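Local coordinates for protein lipase (Pelosinus fermentans, PDB 5AH0) that is a lipase of the alpha/beta-hydrolase clan that hydrolyses the polyester poly(butylene adipate-co-terephthalate) and carries a bound zinc ion, at residues N324-K327 against I328-D332. Sequence-based numbering, arbitrary orientation.
Sequences NGPK and IWSSD
Ser330 and Asp332 fold back over Pro326 where the chain reverses in the loop before strand 334-336. The reversal is a type II beta turn from Lys327 to Ser330. Its closing bond, Ser330 N to Lys327 O, is 3.3 Å long, with an N-H...O angle of 142°. With chi1 of Ser330 at -174°, OG points away from the residue's own N and back to Pro326. Ser330 OG gives a weak bond to Pro326 O at 3.4 Å and lies 3.9 Å from Pro326 CB. The same OG accepts from Asp332 N at 3.3 Å, almost straight at 165°, forming an ST turn. Asp332 then brings its carboxylate to the proline ring, with Asp332 OD2 3.1 Å from Pro326 CG. Its hydrogen-bond partners lie outside the loop: OD1 takes the backbone N of Ala253 and OD2 takes NE1 of Trp346. Around the turn, Asn248 ND2 of helix 241-250 donates a hydrogen bond to Ile328 O, and Asp164 OD1 accepts one from Ile328 N. The Ser330 hydroxyl thus accepts in the ST turn and gives only a weak bond back to Pro326 O, while the Asp332 carboxylate fixes the end of the loop to the backbone at Ala253 and to strand 346-348.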
loop_
_atom_site.group_PDB
_atom_site.type_symbol
_atom_site.label_atom_id
_atom_site.label_comp_id
_atom_site.label_asym_id
_atom_site.label_seq_id
_atom_site.Cartn_x
_atom_site.Cartn_y
_atom_site.Cartn_z
ATOM N N ASN A 324 -12.911 -5.205 -2.639
ATOM C CA ASN A 324 -13.061 -5.902 -3.916
ATOM C C ASN A 324 -12.743 -4.986 -5.088
ATOM O O ASN A 324 -12.562 -5.442 -6.212
ATOM C CB ASN A 324 -14.464 -6.484 -4.084
ATOM C CG ASN A 324 -15.556 -5.441 -3.977
ATOM O OD1 ASN A 324 -15.294 -4.248 -3.813
ATOM N ND2 ASN A 324 -16.793 -5.884 -4.118
ATOM N N GLY A 325 -12.706 -3.683 -4.825
ATOM C CA GLY A 325 -12.414 -2.711 -5.859
ATOM C C GLY A 325 -13.023 -1.374 -5.506
ATOM O O GLY A 325 -13.888 -1.301 -4.633
ATOM N N PRO A 326 -12.566 -0.303 -6.175
ATOM C CA PRO A 326 -13.100 1.033 -5.920
ATOM C C PRO A 326 -14.513 1.151 -6.455
ATOM O O PRO A 326 -14.723 0.925 -7.647
ATOM C CB PRO A 326 -12.142 1.949 -6.679
ATOM C CG PRO A 326 -11.564 1.094 -7.749
ATOM C CD PRO A 326 -11.514 -0.300 -7.207
ATOM N N LYS A 327 -15.460 1.481 -5.582
ATOM C CA LYS A 327 -16.858 1.616 -5.966
ATOM C C LYS A 327 -17.361 3.043 -5.835
ATOM O O LYS A 327 -18.071 3.549 -6.708
ATOM C CB LYS A 327 -17.744 0.695 -5.122
ATOM C CG LYS A 327 -17.797 -0.742 -5.591
ATOM C CD LYS A 327 -17.023 -1.621 -4.665
ATOM C CE LYS A 327 -17.572 -1.556 -3.270
ATOM N NZ LYS A 327 -16.652 -2.278 -2.365
ATOM N N ILE A 328 -17.005 3.681 -4.729
ATOM C CA ILE A 328 -17.541 4.989 -4.398
ATOM C C ILE A 328 -16.881 6.075 -5.242
ATOM O O ILE A 328 -15.659 6.182 -5.278
ATOM C CB ILE A 328 -17.357 5.275 -2.900
ATOM C CG1 ILE A 328 -17.913 4.115 -2.074
ATOM C CG2 ILE A 328 -18.068 6.527 -2.489
ATOM C CD1 ILE A 328 -17.779 4.323 -0.591
ATOM N N TRP A 329 -17.706 6.865 -5.931
ATOM C CA TRP A 329 -17.249 7.875 -6.889
ATOM C C TRP A 329 -16.338 7.254 -7.938
ATOM O O TRP A 329 -15.372 7.877 -8.396
ATOM C CB TRP A 329 -16.525 9.024 -6.195
ATOM C CG TRP A 329 -17.405 9.880 -5.366
ATOM C CD1 TRP A 329 -18.718 9.659 -5.055
ATOM C CD2 TRP A 329 -17.046 11.113 -4.735
ATOM N NE1 TRP A 329 -19.195 10.673 -4.261
ATOM C CE2 TRP A 329 -18.189 11.579 -4.049
ATOM C CE3 TRP A 329 -15.864 11.860 -4.668
ATOM C CZ2 TRP A 329 -18.187 12.767 -3.318
ATOM C CZ3 TRP A 329 -15.864 13.040 -3.945
ATOM C CH2 TRP A 329 -17.020 13.481 -3.276
ATOM N N SER A 330 -16.641 6.019 -8.316
ATOM C CA SER A 330 -15.831 5.329 -9.305
ATOM C C SER A 330 -16.716 4.683 -10.362
ATOM O O SER A 330 -17.885 4.373 -10.105
ATOM C CB SER A 330 -14.939 4.276 -8.641
ATOM O OG SER A 330 -14.060 3.694 -9.592
ATOM N N SER A 331 -16.164 4.508 -11.557
ATOM C CA SER A 331 -16.879 3.824 -12.624
ATOM C C SER A 331 -16.227 2.492 -12.969
ATOM O O SER A 331 -16.656 1.813 -13.900
ATOM C CB SER A 331 -16.960 4.716 -13.859
ATOM O OG SER A 331 -17.605 5.932 -13.527
ATOM N N ASP A 332 -15.184 2.136 -12.224
ATOM C CA ASP A 332 -14.487 0.868 -12.410
ATOM C C ASP A 332 -15.463 -0.302 -12.409
ATOM O O ASP A 332 -16.340 -0.383 -11.558
ATOM C CB ASP A 332 -13.438 0.667 -11.308
ATOM C CG ASP A 332 -12.178 1.493 -11.532
ATOM O OD1 ASP A 332 -12.199 2.370 -12.425
ATOM O OD2 ASP A 332 -11.169 1.266 -10.815
#